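Local coordinates for microcin B17-processing protein McbC (Escherichia coli, PDB 6GRI), which serves as the nitroreductase-family oxidoreductase of the McbBCD microcin B17 synthetase, which processes the inactive McbA precursor into the active peptide, at the interface of chains A and B and the interface of chains A and C. Coordinates in Å, arbitrary orientation; residue numbers count along the deposited sequence, not the author numbering. Chains: chain A/B, Microcin B17-processing protein McbC; chain C, Microcin B17-processing protein McbD.

Contact 1: the interface of chains A and B. Residues chain A 27, 30-31, 238, 240, 256-257; chain B 205, 208.
B:Arg205 and B:Arg208, one helical turn apart on helix 204-228 of one McbC subunit, converge on A:Asp240 at the start of helix 240-246 of the other, in the two-fold dimer of this nitroreductase-family protein. The two arginines divide the carboxylate between them. B:Arg205 grips OD1 end-on through both terminal nitrogens, with NH1 2.6 Å from A:Asp240 OD1 in a salt bridge, and its guanidinium plane stands 77° from the carboxylate. B:Arg208 takes the other oxygen, NH1 lying 3.0 Å from A:Asp240 OD2 in a second salt bridge. B:Arg208 NH1 lies over one face of the B:Arg205 guanidinium, toward its rim, the two planes well inclined to each other; the shared carboxylate would offset the repulsion expected between two positive groups.

B:Arg205 NH1 also donates to a lone pair of the backbone carbonyl A:Gly30 O at 2.6 Å, the extended chain passing alongside that oxygen. B:Arg208 instead bends at chi3 (-65°), and its NH2 bonds to the side-chain oxygen A:Asn31 OD1 at 3.2 Å from above the amide plane.

Aromatic rings flank the pair. The B:Arg208 guanidinium lies nearly parallel to the A:His27 imidazole in a cation-pi contact, NH2 sitting 3.9 Å from the ring centroid. B:Arg205 NH2 makes another over the A:Tyr238 phenol, its guanidinium plane steeply inclined to the ring. Further out, A:Tyr238 OH donates to the carbonyl A:Pro256 O at 2.7 Å, which would help to orient the ring facing the arginine.

Contact 2: the interface of chains A and C. Residues chain A 12, 20, 196, 252-253; chain C 1, 3, 18, 20-21.
The N-terminal amine of C:Met1, the first residue of the YcaO-family protein McbD, is received by A:Glu196 and A:Thr12 of McbC. It donates to the syn lone pair of the carboxylate oxygen A:Glu196 OE2, with C:Met1 N 2.7 Å away. The hydroxyl A:Thr12 OG1 lies 3.0 Å from C:Met1 N and can accept a further hydrogen bond. A:Thr12 OG1 in turn donates to A:Glu196 OE1 at 2.7 Å, so it ties down the carboxylate that meets the amine. If the terminus is protonated, the carboxylate would also balance its charge.

Two hydrogen bonds flank this group. C:Asn3 ND2 reaches the backbone carbonyl A:Thr12 O at 2.8 Å in a markedly bent bond, 117° at the hydrogen. On the other flank, the backbone amide C:Lys21 N donates to the hydroxyl A:Thr253 OG1 at 3.1 Å.

Apolar contacts fill in around them. The C:Pro20 ring is wedged among A:Thr253, A:Glu196 and A:Thr12, its CB meeting the methyl A:Thr253 CG2. With its CG anti to the backbone N (chi1 -176°), A:Leu20 sends CD2 to the methylene C:Met1 CG. The C:Met1 chain stays extended as far as its sulfur, and C:Met1 SD then rests 3.8 Å from A:Arg252 CB.

Contact 3: the interface of chains A and B. Residues chain A 60-65; chain B 2, 5, 151, 153, 160.
B:Glu160, on strand 158-163 of one McbC subunit, presents its carboxylate to the backbone amides of A:Phe62 and A:Arg63 in a loop of the other. A:Arg63 N donates to B:Glu160 OE2 at 2.9 Å, approaching from above the carboxylate plane, while A:Phe62 N makes a weaker bond to OE1. An extended chain, with CG anti to the backbone N (chi1 -175°), carries the carboxylate out to this loop. Within chain B, the imidazole nitrogen B:His151 ND1 donates to B:Glu160 OE1 at 3.0 Å, nearly along the C-O axis, and steadies the acid from the neighbouring strand 149-153. A weak bond at the far end of the loop joins A:Gly65 N to B:Glu5 OE2 over 3.3 Å.

The A:Arg63 guanidinium turns one face toward A:Phe62 and does not meet the B:Glu160 carboxylate, so any attraction between them is at most long-range.

Van der Waals packing centres on A:Leu61, whose two branches part. A:Leu61 CD2 meets the methyl B:Leu153 CD2 at 3.5 Å, the side chains crossing at about a right angle. The CD1 branch lies against the polar carboxylate end of B:Glu5, likewise crosswise.

Held by backbone amides and by the A:Leu61 side chain, the 60-65 loop is docked onto the partner subunit, adding to the two-fold McbC interface.

Contact 1: the interface of chains A and B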
ATOM      1  N   HIS A  27       0.721   8.719  -2.799  1.00 45.43           N
ATOM      2  CA  HIS A  27       1.083  10.112  -3.012  1.00 47.94           C
ATOM      3  C   HIS A  27       1.618  10.823  -1.768  1.00 47.50           C
ATOM      4  O   HIS A  27       2.635  11.493  -1.820  1.00 56.40           O
ATOM      5  CB  HIS A  27      -0.136  10.886  -3.521  1.00 49.59           C
ATOM      6  CG  HIS A  27       0.186  12.282  -3.918  1.00 47.20           C
ATOM      7  ND1 HIS A  27       0.633  12.602  -5.178  1.00 46.90           N
ATOM      8  CD2 HIS A  27       0.184  13.435  -3.210  1.00 48.49           C
ATOM      9  CE1 HIS A  27       0.876  13.897  -5.234  1.00 50.23           C
ATOM     10  NE2 HIS A  27       0.612  14.427  -4.053  1.00 49.96           N
ATOM     11  N   GLY A  30       5.326  10.899  -0.261  1.00 42.71           N
ATOM     12  CA  GLY A  30       6.311  11.791  -0.821  1.00 46.35           C
ATOM     13  C   GLY A  30       6.064  13.242  -0.508  1.00 49.36           C
ATOM     14  O   GLY A  30       6.725  14.096  -1.087  1.00 53.11           O
ATOM     15  N   ASN A  31       5.129  13.538   0.396  1.00 50.41           N
ATOM     16  CA  ASN A  31       4.912  14.919   0.824  1.00 50.96           C
ATOM     17  C   ASN A  31       5.977  15.252   1.830  1.00 49.97           C
ATOM     18  O   ASN A  31       6.366  14.401   2.616  1.00 54.18           O
ATOM     19  CB  ASN A  31       3.529  15.128   1.454  1.00 50.93           C
ATOM     20  CG  ASN A  31       2.420  15.232   0.429  1.00 48.34           C
ATOM     21  OD1 ASN A  31       2.659  15.507  -0.738  1.00 50.63           O
ATOM     22  ND2 ASN A  31       1.196  15.024   0.873  1.00 47.00           N
ATOM     23  N   TYR A 238       9.130  22.185  -0.614  1.00 56.39           N
ATOM     24  CA  TYR A 238       7.999  22.909  -0.053  1.00 59.02           C
ATOM     25  C   TYR A 238       7.109  21.918   0.711  1.00 57.33           C
ATOM     26  O   TYR A 238       7.037  20.735   0.361  1.00 54.10           O
ATOM     27  CB  TYR A 238       7.222  23.653  -1.156  1.00 55.40           C
ATOM     28  CG  TYR A 238       6.605  22.734  -2.179  1.00 52.63           C
ATOM     29  CD1 TYR A 238       5.398  22.102  -1.922  1.00 51.04           C
ATOM     30  CD2 TYR A 238       7.229  22.482  -3.396  1.00 50.79           C
ATOM     31  CE1 TYR A 238       4.831  21.245  -2.837  1.00 51.40           C
ATOM     32  CE2 TYR A 238       6.658  21.626  -4.325  1.00 49.81           C
ATOM     33  CZ  TYR A 238       5.457  21.006  -4.031  1.00 50.32           C
ATOM     34  OH  TYR A 238       4.848  20.132  -4.905  1.00 51.13           O
ATOM     35  N   ASP A 240       3.919  20.361   1.150  1.00 55.48           N
ATOM     36  CA  ASP A 240       2.813  20.182   0.205  1.00 55.54           C
ATOM     37  C   ASP A 240       1.445  20.631   0.725  1.00 56.73           C
ATOM     38  O   ASP A 240       0.710  21.307   0.006  1.00 63.43           O
ATOM     39  CB  ASP A 240       2.714  18.725  -0.240  1.00 59.13           C
ATOM     40  CG  ASP A 240       3.866  18.308  -1.126  1.00 57.76           C
ATOM     41  OD1 ASP A 240       4.997  18.238  -0.619  1.00 57.14           O
ATOM     42  OD2 ASP A 240       3.637  18.039  -2.321  1.00 61.72           O
ATOM     43  N   PRO A 256      -0.542  19.906  -4.975  1.00 54.07           N
ATOM     44  CA  PRO A 256       0.633  20.463  -5.673  1.00 58.13           C
ATOM     45  C   PRO A 256       1.754  19.447  -5.951  1.00 50.31           C
ATOM     46  O   PRO A 256       2.392  18.972  -5.012  1.00 52.19           O
ATOM     47  CB  PRO A 256       1.131  21.549  -4.694  1.00 59.75           C
ATOM     48  CG  PRO A 256       0.677  21.078  -3.350  1.00 56.44           C
ATOM     49  CD  PRO A 256      -0.665  20.465  -3.608  1.00 54.22           C
ATOM     50  N   LEU A 257       2.000  19.135  -7.219  1.00 47.22           N
ATOM     51  CA  LEU A 257       3.089  18.196  -7.591  1.00 50.18           C
ATOM     52  C   LEU A 257       4.470  18.819  -7.616  1.00 49.62           C
ATOM     53  O   LEU A 257       5.436  18.213  -7.133  1.00 51.03           O
ATOM     54  CB  LEU A 257       2.841  17.563  -8.957  1.00 47.17           C
ATOM     55  CG  LEU A 257       1.552  16.779  -9.055  1.00 46.75           C
ATOM     56  CD1 LEU A 257       1.475  16.041 -10.384  1.00 49.45           C
ATOM     57  CD2 LEU A 257       1.455  15.832  -7.879  1.00 46.64           C
TER
ATOM     58  N   ARG B 205       9.412  10.873  -2.627  1.00 40.26           N
ATOM     59  CA  ARG B 205       9.288  12.008  -3.529  1.00 45.68           C
ATOM     60  C   ARG B 205      10.166  11.892  -4.790  1.00 48.01           C
ATOM     61  O   ARG B 205       9.869  12.505  -5.812  1.00 48.22           O
ATOM     62  CB  ARG B 205       9.595  13.303  -2.771  1.00 50.23           C
ATOM     63  CG  ARG B 205       8.979  14.578  -3.346  1.00 52.12           C
ATOM     64  CD  ARG B 205       9.465  15.734  -2.492  1.00 55.40           C
ATOM     65  NE  ARG B 205       8.825  17.022  -2.736  1.00 59.85           N
ATOM     66  CZ  ARG B 205       7.670  17.435  -2.216  1.00 55.49           C
ATOM     67  NH1 ARG B 205       6.937  16.651  -1.440  1.00 55.45           N
ATOM     68  NH2 ARG B 205       7.230  18.654  -2.506  1.00 59.97           N
ATOM     69  N   ARG B 208       8.051  10.550  -7.865  1.00 52.36           N
ATOM     70  CA  ARG B 208       7.294  11.643  -8.477  1.00 52.49           C
ATOM     71  C   ARG B 208       8.197  12.532  -9.359  1.00 51.35           C
ATOM     72  O   ARG B 208       7.879  12.818 -10.519  1.00 46.65           O
ATOM     73  CB  ARG B 208       6.652  12.463  -7.348  1.00 55.79           C
ATOM     74  CG  ARG B 208       5.765  13.630  -7.755  1.00 53.17           C
ATOM     75  CD  ARG B 208       5.719  14.659  -6.639  1.00 54.01           C
ATOM     76  NE  ARG B 208       5.071  14.140  -5.434  1.00 54.47           N
ATOM     77  CZ  ARG B 208       4.700  14.880  -4.385  1.00 53.36           C
ATOM     78  NH1 ARG B 208       4.920  16.196  -4.361  1.00 50.77           N
ATOM     79  NH2 ARG B 208       4.114  14.291  -3.339  1.00 52.64           N
TER

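Contact 2: the interface of chains A and C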
ATOM      1  N   THR A  12     -16.512  12.383 -11.544  1.00 47.70           N
ATOM      2  CA  THR A  12     -16.704  11.531 -10.366  1.00 45.34           C
ATOM      3  C   THR A  12     -17.699  10.381 -10.518  1.00 43.97           C
ATOM      4  O   THR A  12     -17.722   9.492  -9.687  1.00 47.20           O
ATOM      5  CB  THR A  12     -17.064  12.347  -9.110  1.00 47.46           C
ATOM      6  OG1 THR A  12     -16.557  11.678  -7.951  1.00 51.88           O
ATOM      7  CG2 THR A  12     -18.589  12.553  -8.952  1.00 50.88           C
ATOM      8  N   LEU A  20      -8.822   5.371  -5.855  1.00 44.47           N
ATOM      9  CA  LEU A  20      -8.554   6.744  -5.427  1.00 43.52           C
ATOM     10  C   LEU A  20      -7.832   6.746  -4.094  1.00 43.20           C
ATOM     11  O   LEU A  20      -6.828   7.429  -3.931  1.00 46.51           O
ATOM     12  CB  LEU A  20      -9.851   7.527  -5.316  1.00 45.41           C
ATOM     13  CG  LEU A  20      -9.750   9.008  -4.977  1.00 46.45           C
ATOM     14  CD1 LEU A  20      -9.095   9.792  -6.114  1.00 46.24           C
ATOM     15  CD2 LEU A  20     -11.135   9.544  -4.661  1.00 47.42           C
ATOM     16  N   GLU A 196      -9.055  12.664  -9.192  1.00 54.04           N
ATOM     17  CA  GLU A 196     -10.188  11.978  -9.835  1.00 56.32           C
ATOM     18  C   GLU A 196     -10.214  12.098 -11.368  1.00 56.49           C
ATOM     19  O   GLU A 196     -10.631  11.160 -12.053  1.00 58.30           O
ATOM     20  CB  GLU A 196     -11.519  12.434  -9.230  1.00 58.20           C
ATOM     21  CG  GLU A 196     -11.684  12.013  -7.766  1.00 59.41           C
ATOM     22  CD  GLU A 196     -13.132  11.794  -7.342  1.00 59.33           C
ATOM     23  OE1 GLU A 196     -13.930  11.227  -8.117  1.00 49.49           O
ATOM     24  OE2 GLU A 196     -13.472  12.183  -6.206  1.00 65.44           O
ATOM     25  N   ARG A 252      -8.358  16.929  -0.641  1.00 52.53           N
ATOM     26  CA  ARG A 252      -9.164  15.750  -0.989  1.00 50.47           C
ATOM     27  C   ARG A 252      -9.387  15.586  -2.493  1.00 49.44           C
ATOM     28  O   ARG A 252      -9.707  14.493  -2.954  1.00 47.53           O
ATOM     29  CB  ARG A 252     -10.537  15.838  -0.335  1.00 51.96           C
ATOM     30  CG  ARG A 252     -10.552  15.846   1.181  1.00 53.97           C
ATOM     31  CD  ARG A 252     -11.954  16.127   1.694  1.00 55.94           C
ATOM     32  NE  ARG A 252     -12.366  17.516   1.470  1.00 59.39           N
ATOM     33  CZ  ARG A 252     -13.502  18.051   1.922  1.00 58.26           C
ATOM     34  NH1 ARG A 252     -14.356  17.328   2.645  1.00 62.73           N
ATOM     35  NH2 ARG A 252     -13.781  19.322   1.668  1.00 54.44           N
ATOM     36  N   THR A 253      -9.256  16.689  -3.233  1.00 51.76           N
ATOM     37  CA  THR A 253      -9.489  16.747  -4.674  1.00 50.07           C
ATOM     38  C   THR A 253      -8.225  17.001  -5.503  1.00 49.03           C
ATOM     39  O   THR A 253      -8.083  16.417  -6.585  1.00 54.21           O
ATOM     40  CB  THR A 253     -10.547  17.838  -4.955  1.00 49.59           C
ATOM     41  OG1 THR A 253     -11.805  17.390  -4.440  1.00 55.53           O
ATOM     42  CG2 THR A 253     -10.706  18.130  -6.433  1.00 50.24           C
TER
ATOM     43  N   MET C   1     -15.866  11.459  -5.069  1.00 66.42           N
ATOM     44  CA  MET C   1     -15.604  10.810  -3.747  1.00 67.01           C
ATOM     45  C   MET C   1     -16.817  10.029  -3.222  1.00 64.31           C
ATOM     46  O   MET C   1     -17.912  10.124  -3.783  1.00 61.87           O
ATOM     47  CB  MET C   1     -15.135  11.861  -2.737  1.00 70.11           C
ATOM     48  CG  MET C   1     -13.632  12.112  -2.804  1.00 73.32           C
ATOM     49  SD  MET C   1     -13.087  13.521  -1.829  1.00 73.32           S
ATOM     50  CE  MET C   1     -13.936  14.882  -2.632  1.00 77.45           C
ATOM     51  N   ASN C   3     -18.525   7.433  -3.707  1.00 64.60           N
ATOM     52  CA  ASN C   3     -18.608   6.578  -4.902  1.00 62.58           C
ATOM     53  C   ASN C   3     -19.121   5.158  -4.643  1.00 63.02           C
ATOM     54  O   ASN C   3     -18.477   4.157  -5.028  1.00 64.86           O
ATOM     55  CB  ASN C   3     -17.251   6.552  -5.617  1.00 63.54           C
ATOM     56  CG  ASN C   3     -16.865   7.903  -6.181  1.00 61.72           C
ATOM     57  OD1 ASN C   3     -15.826   8.464  -5.824  1.00 62.90           O
ATOM     58  ND2 ASN C   3     -17.696   8.427  -7.071  1.00 59.09           N
ATOM     59  N   MET C  18     -20.014  12.194  -3.706  1.00 58.99           N
ATOM     60  CA  MET C  18     -19.654  13.511  -3.242  1.00 60.18           C
ATOM     61  C   MET C  18     -18.822  14.110  -4.351  1.00 56.56           C
ATOM     62  O   MET C  18     -17.937  13.460  -4.874  1.00 61.97           O
ATOM     63  CB  MET C  18     -18.843  13.408  -1.954  1.00 68.80           C
ATOM     64  CG  MET C  18     -18.113  14.678  -1.552  1.00 76.32           C
ATOM     65  SD  MET C  18     -17.822  14.751   0.220  1.00 90.48           S
ATOM     66  CE  MET C  18     -16.773  13.331   0.509  1.00 94.25           C
ATOM     67  N   PRO C  20     -15.998  16.306  -6.302  1.00 57.99           N
ATOM     68  CA  PRO C  20     -14.711  16.924  -5.983  1.00 57.84           C
ATOM     69  C   PRO C  20     -14.783  18.387  -6.321  1.00 54.82           C
ATOM     70  O   PRO C  20     -15.629  18.767  -7.112  1.00 55.37           O
ATOM     71  CB  PRO C  20     -13.701  16.198  -6.900  1.00 58.45           C
ATOM     72  CG  PRO C  20     -14.492  15.278  -7.770  1.00 59.57           C
ATOM     73  CD  PRO C  20     -15.952  15.626  -7.609  1.00 59.56           C
ATOM     74  N   LYS C  21     -13.915  19.188  -5.719  1.00 55.31           N
ATOM     75  CA  LYS C  21     -13.833  20.622  -6.009  1.00 57.69           C
ATOM     76  C   LYS C  21     -12.428  21.194  -5.768  1.00 57.45           C
ATOM     77  O   LYS C  21     -11.762  20.812  -4.812  1.00 63.24           O
ATOM     78  CB  LYS C  21     -14.856  21.367  -5.158  1.00 55.83           C
ATOM     79  CG  LYS C  21     -14.800  21.016  -3.681  1.00 55.77           C
ATOM     80  CD  LYS C  21     -15.378  22.128  -2.819  1.00 58.14           C
ATOM     81  CE  LYS C  21     -14.809  22.114  -1.411  1.00 62.36           C
ATOM     82  NZ  LYS C  21     -15.595  21.253  -0.479  1.00 63.63           N
TER

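Contact 3: the interface of chains A and B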
ATOM      1  N   VAL A  60      24.451   6.008 -16.399  1.00 57.49           N
ATOM      2  CA  VAL A  60      24.503   4.603 -16.036  1.00 59.42           C
ATOM      3  C   VAL A  60      24.607   3.842 -17.343  1.00 63.05           C
ATOM      4  O   VAL A  60      23.909   4.176 -18.294  1.00 70.92           O
ATOM      5  CB  VAL A  60      23.220   4.185 -15.308  1.00 57.48           C
ATOM      6  CG1 VAL A  60      23.255   2.707 -14.936  1.00 54.96           C
ATOM      7  CG2 VAL A  60      23.023   5.064 -14.084  1.00 58.46           C
ATOM      8  N   LEU A  61      25.455   2.818 -17.399  1.00 65.29           N
ATOM      9  CA  LEU A  61      25.581   2.008 -18.614  1.00 65.24           C
ATOM     10  C   LEU A  61      24.763   0.729 -18.529  1.00 65.41           C
ATOM     11  O   LEU A  61      24.528   0.194 -17.444  1.00 64.37           O
ATOM     12  CB  LEU A  61      27.035   1.655 -18.878  1.00 66.89           C
ATOM     13  CG  LEU A  61      28.055   2.774 -18.700  1.00 67.79           C
ATOM     14  CD1 LEU A  61      29.422   2.248 -19.087  1.00 69.61           C
ATOM     15  CD2 LEU A  61      27.685   3.996 -19.522  1.00 69.06           C
ATOM     16  N   PHE A  62      24.317   0.270 -19.694  1.00 66.86           N
ATOM     17  CA  PHE A  62      23.739  -1.058 -19.869  1.00 66.41           C
ATOM     18  C   PHE A  62      24.832  -2.134 -19.903  1.00 69.17           C
ATOM     19  O   PHE A  62      24.555  -3.312 -19.681  1.00 75.17           O
ATOM     20  CB  PHE A  62      22.918  -1.095 -21.163  1.00 67.72           C
ATOM     21  CG  PHE A  62      22.199  -2.390 -21.390  1.00 67.95           C
ATOM     22  CD1 PHE A  62      20.974  -2.622 -20.796  1.00 65.78           C
ATOM     23  CD2 PHE A  62      22.758  -3.383 -22.193  1.00 71.52           C
ATOM     24  CE1 PHE A  62      20.307  -3.819 -20.992  1.00 67.30           C
ATOM     25  CE2 PHE A  62      22.100  -4.584 -22.390  1.00 71.55           C
ATOM     26  CZ  PHE A  62      20.869  -4.801 -21.790  1.00 71.04           C
ATOM     27  N   ARG A  63      26.064  -1.726 -20.203  1.00 72.72           N
ATOM     28  CA  ARG A  63      27.240  -2.605 -20.185  1.00 72.47           C
ATOM     29  C   ARG A  63      28.309  -1.976 -19.278  1.00 68.08           C
ATOM     30  O   ARG A  63      29.318  -1.466 -19.779  1.00 65.86           O
ATOM     31  CB  ARG A  63      27.777  -2.780 -21.609  1.00 75.02           C
ATOM     32  CG  ARG A  63      26.844  -3.543 -22.535  1.00 79.57           C
ATOM     33  CD  ARG A  63      27.256  -5.002 -22.719  1.00 85.02           C
ATOM     34  NE  ARG A  63      26.124  -5.891 -23.002  1.00 86.60           N
ATOM     35  CZ  ARG A  63      25.360  -5.862 -24.103  1.00 90.42           C
ATOM     36  NH1 ARG A  63      25.562  -4.971 -25.079  1.00 96.74           N
ATOM     37  NH2 ARG A  63      24.360  -6.734 -24.230  1.00 88.36           N
ATOM     38  N   PRO A  64      28.074  -1.969 -17.943  1.00 62.14           N
ATOM     39  CA  PRO A  64      29.044  -1.357 -17.027  1.00 61.49           C
ATOM     40  C   PRO A  64      30.426  -2.006 -17.100  1.00 64.72           C
ATOM     41  O   PRO A  64      30.546  -3.233 -16.951  1.00 62.61           O
ATOM     42  CB  PRO A  64      28.420  -1.556 -15.631  1.00 58.46           C
ATOM     43  CG  PRO A  64      27.202  -2.397 -15.819  1.00 57.03           C
ATOM     44  CD  PRO A  64      26.810  -2.293 -17.257  1.00 58.78           C
ATOM     45  N   GLY A  65      31.440  -1.168 -17.333  1.00 65.65           N
ATOM     46  CA  GLY A  65      32.822  -1.602 -17.501  1.00 67.25           C
ATOM     47  C   GLY A  65      33.322  -1.613 -18.936  1.00 67.91           C
ATOM     48  O   GLY A  65      34.535  -1.715 -19.166  1.00 69.90           O
TER
ATOM     49  N   SER B   2      30.969   6.843 -19.948  1.00 80.52           N
ATOM     50  CA  SER B   2      32.311   6.194 -19.857  1.00 78.13           C
ATOM     51  C   SER B   2      33.285   7.094 -19.082  1.00 77.31           C
ATOM     52  O   SER B   2      33.865   6.674 -18.080  1.00 76.72           O
ATOM     53  CB  SER B   2      32.839   5.866 -21.255  1.00 78.27           C
ATOM     54  N   GLU B   5      30.774   7.711 -16.103  1.00 68.87           N
ATOM     55  CA  GLU B   5      30.072   6.505 -15.668  1.00 67.52           C
ATOM     56  C   GLU B   5      29.762   6.561 -14.180  1.00 66.74           C
ATOM     57  O   GLU B   5      30.557   7.055 -13.388  1.00 67.64           O
ATOM     58  CB  GLU B   5      30.886   5.239 -15.999  1.00 71.77           C
ATOM     59  CG  GLU B   5      30.304   3.934 -15.449  1.00 72.54           C
ATOM     60  CD  GLU B   5      30.854   2.668 -16.106  1.00 73.47           C
ATOM     61  OE1 GLU B   5      31.851   2.746 -16.858  1.00 76.92           O
ATOM     62  OE2 GLU B   5      30.278   1.580 -15.859  1.00 72.22           O
ATOM     63  N   HIS B 151      20.795   1.835 -26.196  1.00 64.20           N
ATOM     64  CA  HIS B 151      20.660   2.705 -25.038  1.00 63.80           C
ATOM     65  C   HIS B 151      21.431   3.983 -25.329  1.00 64.38           C
ATOM     66  O   HIS B 151      22.597   3.911 -25.684  1.00 65.94           O
ATOM     67  CB  HIS B 151      21.245   2.025 -23.806  1.00 63.99           C
ATOM     68  CG  HIS B 151      21.326   2.917 -22.613  1.00 66.82           C
ATOM     69  ND1 HIS B 151      22.525   3.326 -22.076  1.00 71.55           N
ATOM     70  CD2 HIS B 151      20.357   3.498 -21.865  1.00 68.29           C
ATOM     71  CE1 HIS B 151      22.290   4.111 -21.038  1.00 75.21           C
ATOM     72  NE2 HIS B 151      20.983   4.228 -20.885  1.00 67.95           N
ATOM     73  N   LEU B 153      23.343   7.443 -24.412  1.00 68.38           N
ATOM     74  CA  LEU B 153      24.180   7.996 -23.366  1.00 68.74           C
ATOM     75  C   LEU B 153      24.216   9.510 -23.597  1.00 69.84           C
ATOM     76  O   LEU B 153      24.994   9.985 -24.431  1.00 68.72           O
ATOM     77  CB  LEU B 153      25.593   7.410 -23.476  1.00 72.40           C
ATOM     78  CG  LEU B 153      25.751   5.897 -23.324  1.00 73.07           C
ATOM     79  CD1 LEU B 153      27.094   5.447 -23.877  1.00 75.34           C
ATOM     80  CD2 LEU B 153      25.597   5.476 -21.872  1.00 71.44           C
ATOM     81  N   GLU B 160      24.650   2.609 -27.300  1.00 72.99           N
ATOM     82  CA  GLU B 160      25.209   1.432 -26.669  1.00 72.54           C
ATOM     83  C   GLU B 160      24.283   0.276 -27.049  1.00 69.02           C
ATOM     84  O   GLU B 160      23.101   0.344 -26.758  1.00 71.66           O
ATOM     85  CB  GLU B 160      25.216   1.677 -25.170  1.00 71.79           C
ATOM     86  CG  GLU B 160      25.872   0.614 -24.316  1.00 75.35           C
ATOM     87  CD  GLU B 160      25.911   1.002 -22.842  1.00 76.69           C
ATOM     88  OE1 GLU B 160      25.200   1.946 -22.430  1.00 81.27           O
ATOM     89  OE2 GLU B 160      26.652   0.354 -22.079  1.00 82.93           O
TER

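Contacts 1 and 3 belong to the same two-fold McbC interface, their C-alpha centres about 31 Å apart, and each recurs with the chains exchanged. Contact 2 joins chain A to McbD; its centre lies about 19 Å from contact 1 and about 44 Å from contact 3. Helix 17-27 of chain A serves both nearer sites, A:His27 at its end in contact 1 and A:Leu20 in contact 2. A:Arg252 and A:Thr253 in contact 2 likewise immediately precede strand 254-263, used in contact 1. Dimer pairing and McbD docking are therefore structurally adjacent, whereas contact 3 secures a distant loop.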